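Local coordinates for protein globin III, extracellular (Lumbricus terrestris, PDB 1X9F) that probably carries oxygen as a haem-containing globin subunit of the giant extracellular haemoglobin (erythrocruorin) of the earthworm, here with carbon monoxide bound, at residues C[52-57]-C[68-73]; C[13-18]-C[80-85]. All coordinates share one frame; numbering follows the deposited sequence.

Contact 1 of 2, residues C[52-57]-C[68-73]; sequences DLFKRV and SAHALR. With HEM (protoporphyrin IX containing Fe), chain R; CMO (carbon monoxide), chain S.
V57 and F54 both meet the ring of H70, and both F54 and H70 also touch the haem and its ligand. The apolar part is a CH-pi contact. V57 CG2 sits over one face of the imidazole, offset toward the rim and 4.0 Å from the H70 ring centroid. V57 CG1 is 3.8 Å from H70 ND1 and also reaches R73, 4.0 Å from R73 NH2.

The aromatic pair is oblique. The planes of F54 and H70 are at 60° and the centroids are 5.0 Å apart. F54 also touches the porphyrin, with F54 CZ 3.3 Å from HEM CHD. A chi1 of 173° sets H70 CG anti to the backbone N, against the methyl groups of V57.

The hydrogen bond is to the ligand. H70 NE2 donates to the oxygen of carbon monoxide at 3.1 Å, and the bond is weak, with an N-H...O angle of 123°. An alanine here would probably leave the bound ligand without this donor and open a gap beside F54 and V57.

The charged groups lie at the propionate side. The guanidinium of R56 has propionate oxygen O2D over one face. R56 NH2 and R73 NH2 are like charges 4.3 Å apart. R73 NH1 forms a salt bridge with E88 of the neighbouring Globin II chain. The propionate and E88 would probably both offset the repulsion. H91 of that chain is hydrogen-bonded to the haem, so the subunit interface runs past this side.

L40 of helix 28-46 also packs on H70, and it belongs to the carbon monoxide pocket with F54. This is the distal haem pocket of a globin, with the distal histidine on helix E and the phenylalanine of the CD corner against the haem.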
loop_
_atom_site.group_PDB
_atom_site.type_symbol
_atom_site.label_atom_id
_atom_site.label_comp_id
_atom_site.label_asym_id
_atom_site.label_seq_id
_atom_site.Cartn_x
_atom_site.Cartn_y
_atom_site.Cartn_z
ATOM N N ASP C 52 30.326 17.979 42.011
ATOM C CA ASP C 52 30.178 18.446 43.388
ATOM C C ASP C 52 28.712 18.713 43.722
ATOM O O ASP C 52 28.252 18.378 44.818
ATOM C CB ASP C 52 31.032 19.701 43.642
ATOM C CG ASP C 52 32.521 19.454 43.415
ATOM O OD1 ASP C 52 33.320 20.391 43.644
ATOM O OD2 ASP C 52 32.991 18.367 43.007
ATOM N N LEU C 53 27.989 19.296 42.766
ATOM C CA LEU C 53 26.571 19.634 42.932
ATOM C C LEU C 53 25.709 18.406 43.218
ATOM O O LEU C 53 24.685 18.503 43.898
ATOM C CB LEU C 53 26.060 20.373 41.689
ATOM C CG LEU C 53 26.821 21.653 41.323
ATOM C CD1 LEU C 53 26.597 22.023 39.866
ATOM C CD2 LEU C 53 26.416 22.795 42.233
ATOM N N PHE C 54 26.149 17.253 42.721
ATOM C CA PHE C 54 25.411 15.998 42.870
ATOM C C PHE C 54 26.014 15.009 43.896
ATOM O O PHE C 54 25.719 13.808 43.857
ATOM C CB PHE C 54 25.226 15.331 41.496
ATOM C CG PHE C 54 24.294 16.078 40.574
ATOM C CD1 PHE C 54 24.768 16.666 39.408
ATOM C CD2 PHE C 54 22.945 16.189 40.872
ATOM C CE1 PHE C 54 23.911 17.352 38.553
ATOM C CE2 PHE C 54 22.094 16.874 40.029
ATOM C CZ PHE C 54 22.579 17.455 38.865
ATOM N N LYS C 55 26.840 15.510 44.816
ATOM C CA LYS C 55 27.441 14.680 45.868
ATOM C C LYS C 55 26.370 14.073 46.772
ATOM O O LYS C 55 26.427 12.889 47.115
ATOM C CB LYS C 55 28.430 15.515 46.692
ATOM C CG LYS C 55 29.137 14.771 47.823
ATOM C CD LYS C 55 30.185 15.663 48.497
ATOM C CE LYS C 55 30.681 15.064 49.813
ATOM N NZ LYS C 55 31.265 13.688 49.644
ATOM N N ARG C 56 25.392 14.900 47.139
ATOM C CA ARG C 56 24.289 14.498 48.004
ATOM C C ARG C 56 23.523 13.302 47.421
ATOM O O ARG C 56 22.925 12.522 48.167
ATOM C CB ARG C 56 23.348 15.700 48.240
ATOM C CG ARG C 56 22.540 15.686 49.545
ATOM C CD ARG C 56 21.303 14.775 49.547
ATOM N NE ARG C 56 20.142 15.321 48.834
ATOM C CZ ARG C 56 19.083 14.599 48.448
ATOM N NH1 ARG C 56 19.038 13.293 48.682
ATOM N NH2 ARG C 56 18.072 15.182 47.817
ATOM N N VAL C 57 23.555 13.148 46.096
ATOM C CA VAL C 57 22.839 12.031 45.467
ATOM C C VAL C 57 23.745 10.908 44.966
ATOM O O VAL C 57 23.281 9.991 44.283
ATOM C CB VAL C 57 21.867 12.490 44.344
ATOM C CG1 VAL C 57 20.657 13.200 44.940
ATOM C CG2 VAL C 57 22.573 13.361 43.305
ATOM N N SER C 68 20.256 6.681 41.082
ATOM C CA SER C 68 19.125 6.143 40.338
ATOM C C SER C 68 17.819 6.855 40.670
ATOM O O SER C 68 17.121 7.311 39.762
ATOM C CB SER C 68 18.979 4.638 40.573
ATOM O OG SER C 68 19.957 3.914 39.849
ATOM N N ALA C 69 17.490 6.949 41.960
ATOM C CA ALA C 69 16.280 7.649 42.398
ATOM C C ALA C 69 16.276 9.083 41.886
ATOM O O ALA C 69 15.261 9.580 41.382
ATOM C CB ALA C 69 16.157 7.622 43.915
ATOM N N HIS C 70 17.423 9.734 41.999
ATOM C CA HIS C 70 17.544 11.091 41.542
ATOM C C HIS C 70 17.275 11.215 40.040
ATOM O O HIS C 70 16.611 12.150 39.594
ATOM C CB HIS C 70 18.931 11.595 41.866
ATOM C CG HIS C 70 19.218 12.932 41.287
ATOM N ND1 HIS C 70 18.709 14.094 41.823
ATOM C CD2 HIS C 70 19.955 13.296 40.214
ATOM C CE1 HIS C 70 19.130 15.119 41.108
ATOM N NE2 HIS C 70 19.886 14.661 40.125
ATOM N N ALA C 71 17.804 10.274 39.265
ATOM C CA ALA C 71 17.630 10.299 37.822
ATOM C C ALA C 71 16.154 10.156 37.465
ATOM O O ALA C 71 15.671 10.820 36.548
ATOM C CB ALA C 71 18.456 9.212 37.170
ATOM N N LEU C 72 15.444 9.296 38.197
ATOM C CA LEU C 72 13.991 9.187 38.069
ATOM C C LEU C 72 13.339 10.522 38.384
ATOM O O LEU C 72 12.382 10.932 37.725
ATOM C CB LEU C 72 13.437 8.123 39.022
ATOM C CG LEU C 72 13.689 6.667 38.635
ATOM C CD1 LEU C 72 13.362 5.750 39.793
ATOM C CD2 LEU C 72 12.870 6.281 37.405
ATOM N N ARG C 73 13.876 11.192 39.398
ATOM C CA ARG C 73 13.328 12.450 39.873
ATOM C C ARG C 73 13.414 13.552 38.814
ATOM O O ARG C 73 12.407 14.199 38.522
ATOM C CB ARG C 73 14.010 12.862 41.177
ATOM C CG ARG C 73 13.031 13.231 42.279
ATOM C CD ARG C 73 13.356 12.611 43.630
ATOM N NE ARG C 73 14.749 12.841 43.997
ATOM C CZ ARG C 73 15.510 11.985 44.667
ATOM N NH1 ARG C 73 15.033 10.808 45.064
ATOM N NH2 ARG C 73 16.772 12.306 44.933
HETATM C CHA HEM R . 17.298 18.318 41.923
HETATM C CHB HEM R . 14.446 18.601 37.944
HETATM C CHC HEM R . 18.194 20.249 35.289
HETATM C CHD HEM R . 20.945 20.304 39.358
HETATM C C1A HEM R . 16.140 18.185 41.017
HETATM C C2A HEM R . 14.938 17.635 41.459
HETATM C C3A HEM R . 14.047 17.697 40.296
HETATM C C4A HEM R . 14.932 18.313 39.293
HETATM C CMA HEM R . 12.614 17.252 40.153
HETATM C CAA HEM R . 14.614 17.087 42.823
HETATM C CBA HEM R . 13.845 18.122 43.622
HETATM C CGA HEM R . 13.512 17.502 44.953
HETATM O O1A HEM R . 12.521 16.745 45.028
HETATM O O2A HEM R . 14.245 17.768 45.928
HETATM C C1B HEM R . 15.251 19.093 36.830
HETATM C C2B HEM R . 14.710 19.188 35.554
HETATM C C3B HEM R . 15.791 19.621 34.860
HETATM C C4B HEM R . 16.865 19.788 35.707
HETATM C CMB HEM R . 13.315 18.883 35.056
HETATM C CAB HEM R . 15.750 19.914 33.557
HETATM C CBB HEM R . 15.383 20.036 32.249
HETATM C C1C HEM R . 19.329 20.403 36.215
HETATM C C2C HEM R . 20.568 20.840 35.778
HETATM C C3C HEM R . 21.301 20.861 36.936
HETATM C C4C HEM R . 20.499 20.409 37.959
HETATM C CMC HEM R . 20.997 21.240 34.389
HETATM C CAC HEM R . 22.739 21.216 37.035
HETATM C CBC HEM R . 23.314 22.348 37.619
HETATM C C1D HEM R . 20.172 19.748 40.480
HETATM C C2D HEM R . 20.746 19.567 41.736
HETATM C C3D HEM R . 19.746 19.011 42.504
HETATM C C4D HEM R . 18.607 18.895 41.562
HETATM C CMD HEM R . 22.152 19.925 42.158
HETATM C CAD HEM R . 19.801 18.604 43.951
HETATM C CBD HEM R . 20.347 17.184 44.003
HETATM C CGD HEM R . 20.275 16.749 45.438
HETATM O O1D HEM R . 21.251 16.966 46.187
HETATM O O2D HEM R . 19.224 16.195 45.814
HETATM N NA HEM R . 16.172 18.630 39.729
HETATM N NB HEM R . 16.561 19.438 36.984
HETATM N NC HEM R . 19.246 20.139 37.552
HETATM N ND HEM R . 18.884 19.351 40.319
HETATM FE FE HEM R . 17.707 19.423 38.663
HETATM C C CMO S . 18.475 17.251 38.239
HETATM O O CMO S . 19.130 16.408 37.652
#

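Contact 2 of 2, residues C[13-18]-C[80-85]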
loop_
_atom_site.group_PDB
_atom_site.type_symbol
_atom_site.label_atom_id
_atom_site.label_comp_id
_atom_site.label_asym_id
_atom_site.label_seq_id
_atom_site.Cartn_x
_atom_site.Cartn_y
_atom_site.Cartn_z
ATOM N N ARG C 13 2.489 19.943 20.802
ATOM C CA ARG C 13 1.750 18.734 20.485
ATOM C C ARG C 13 2.688 17.712 19.816
ATOM O O ARG C 13 2.586 16.513 20.084
ATOM C CB ARG C 13 0.541 19.080 19.592
ATOM C CG ARG C 13 -0.382 17.909 19.265
ATOM C CD ARG C 13 -1.350 18.153 18.089
ATOM N NE ARG C 13 -0.672 18.371 16.799
ATOM C CZ ARG C 13 -0.085 17.418 16.068
ATOM N NH1 ARG C 13 -0.067 16.154 16.483
ATOM N NH2 ARG C 13 0.496 17.733 14.916
ATOM N N ILE C 14 3.599 18.196 18.964
ATOM C CA ILE C 14 4.617 17.343 18.331
ATOM C C ILE C 14 5.546 16.770 19.402
ATOM O O ILE C 14 5.849 15.576 19.398
ATOM C CB ILE C 14 5.439 18.119 17.246
ATOM C CG1 ILE C 14 4.539 18.666 16.130
ATOM C CG2 ILE C 14 6.549 17.245 16.659
ATOM C CD1 ILE C 14 3.930 17.615 15.207
ATOM N N VAL C 15 5.974 17.629 20.323
ATOM C CA VAL C 15 6.867 17.225 21.405
ATOM C C VAL C 15 6.240 16.141 22.293
ATOM O O VAL C 15 6.886 15.136 22.593
ATOM C CB VAL C 15 7.352 18.458 22.228
ATOM C CG1 VAL C 15 7.971 18.041 23.556
ATOM C CG2 VAL C 15 8.354 19.275 21.413
ATOM N N GLN C 16 4.980 16.338 22.679
ATOM C CA GLN C 16 4.267 15.402 23.559
ATOM C C GLN C 16 4.067 14.029 22.939
ATOM O O GLN C 16 4.242 13.005 23.604
ATOM C CB GLN C 16 2.914 15.977 23.965
ATOM C CG GLN C 16 3.038 17.139 24.915
ATOM C CD GLN C 16 1.703 17.691 25.363
ATOM O OE1 GLN C 16 0.793 17.902 24.557
ATOM N NE2 GLN C 16 1.589 17.955 26.659
ATOM N N LYS C 17 3.693 14.030 21.664
ATOM C CA LYS C 17 3.485 12.816 20.897
ATOM C C LYS C 17 4.799 12.059 20.766
ATOM O O LYS C 17 4.844 10.837 20.954
ATOM C CB LYS C 17 2.932 13.174 19.516
ATOM C CG LYS C 17 2.593 11.975 18.647
ATOM C CD LYS C 17 2.310 12.388 17.211
ATOM C CE LYS C 17 0.921 13.001 17.055
ATOM N NZ LYS C 17 0.681 13.444 15.651
ATOM N N GLN C 18 5.871 12.786 20.464
ATOM C CA GLN C 18 7.172 12.157 20.268
ATOM C C GLN C 18 7.768 11.602 21.556
ATOM O O GLN C 18 8.328 10.507 21.563
ATOM C CB GLN C 18 8.138 13.112 19.571
ATOM C CG GLN C 18 7.827 13.253 18.093
ATOM C CD GLN C 18 8.664 14.300 17.382
ATOM O OE1 GLN C 18 8.578 14.430 16.163
ATOM N NE2 GLN C 18 9.461 15.050 18.127
ATOM N N LEU C 80 6.894 15.910 33.711
ATOM C CA LEU C 80 5.889 16.817 34.235
ATOM C C LEU C 80 5.722 18.050 33.352
ATOM O O LEU C 80 4.605 18.376 32.945
ATOM C CB LEU C 80 6.265 17.228 35.660
ATOM C CG LEU C 80 5.419 18.329 36.292
ATOM C CD1 LEU C 80 4.056 17.793 36.637
ATOM C CD2 LEU C 80 6.096 18.874 37.525
ATOM N N ALA C 81 6.829 18.727 33.054
ATOM C CA ALA C 81 6.798 19.899 32.188
ATOM C C ALA C 81 6.149 19.575 30.837
ATOM O O ALA C 81 5.189 20.235 30.428
ATOM C CB ALA C 81 8.205 20.457 31.997
ATOM N N ILE C 82 6.660 18.545 30.165
ATOM C CA ILE C 82 6.132 18.141 28.863
ATOM C C ILE C 82 4.644 17.806 28.949
ATOM O O ILE C 82 3.865 18.201 28.076
ATOM C CB ILE C 82 6.937 16.951 28.278
ATOM C CG1 ILE C 82 8.377 17.393 27.952
ATOM C CG2 ILE C 82 6.224 16.357 27.039
ATOM C CD1 ILE C 82 9.276 16.257 27.483
ATOM N N ASN C 83 4.246 17.087 29.996
ATOM C CA ASN C 83 2.839 16.735 30.135
ATOM C C ASN C 83 1.955 17.911 30.514
ATOM O O ASN C 83 0.730 17.799 30.476
ATOM C CB ASN C 83 2.630 15.551 31.084
ATOM C CG ASN C 83 2.748 14.220 30.370
ATOM O OD1 ASN C 83 1.758 13.678 29.872
ATOM N ND2 ASN C 83 3.969 13.699 30.284
ATOM N N LEU C 84 2.574 19.038 30.864
ATOM C CA LEU C 84 1.815 20.251 31.151
ATOM C C LEU C 84 1.913 21.301 30.038
ATOM O O LEU C 84 1.404 22.414 30.195
ATOM C CB LEU C 84 2.190 20.837 32.523
ATOM C CG LEU C 84 1.665 20.084 33.756
ATOM C CD1 LEU C 84 2.186 20.713 35.042
ATOM C CD2 LEU C 84 0.130 19.998 33.787
ATOM N N LEU C 85 2.542 20.955 28.916
ATOM C CA LEU C 85 2.687 21.905 27.809
ATOM C C LEU C 85 1.350 22.406 27.248
ATOM O O LEU C 85 1.247 23.562 26.822
ATOM C CB LEU C 85 3.577 21.333 26.705
ATOM C CG LEU C 85 5.087 21.334 26.987
ATOM C CD1 LEU C 85 5.816 20.411 26.017
ATOM C CD2 LEU C 85 5.680 22.740 26.929
#
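Q16 reaches across to the backbone of I82. This joins helix 9-20 to the end of helix 65-83, the A and E helices of the globin fold.

The apolar contacts come from V15, Q16, I82 and L85. V15 CG1 is the shared atom, 4.0 Å from L85 CD1 and 4.2 Å from I82 CG2. The V15 and L85 side chains are roughly perpendicular. Those of Q16 and I82 lie alongside and run opposite ways, with Q16 CG 3.9 Å from I82 CG2.

Helix 133-148 and the loop holding C7 cover this patch. W136 of that helix packs on both V15 and I82. C139 touches V15 and C7 touches L85, so the C7-C139 disulfide lies against the contact. N83 OD1 is hydrogen-bonded to the backbone N of G23 in the neighbouring Globin II chain.

The polar link is one hydrogen bond. A chi1 of -70° sets Q16 CG beside the backbone N, anti to the carbonyl carbon. The extended chain beyond CG then carries the amide to I82. The N-H...O angle is 153°, and the acceptor is tilted 17° out of the Q16 amide plane. The donor lies in the plane of the I82 carbonyl. I82 O accepts two donors: Q16 NE2 at 2.7 Å and L85 N at 3.2 Å.

In the fold
Both contacts use helix 65-83, contact 1 nearer its start and contact 2 at its end. Their centres are 24 Å apart and lie on opposite sides of the chain's centre. Along the sequence, contact 1 is nested inside the loop closed by contact 2. Both are mainly buried, though contact 1 includes the exposed R56. Their chemistry differs. Contact 1 has no hydrogen bond between its segments; they meet through rings and a valine around the haem and its ligand, and two arginines near a propionate. Contact 2 lies away from the carbon monoxide pocket and joins helix to helix through aliphatic groups and one side-chain-to-backbone bond. The Globin II chain borders both.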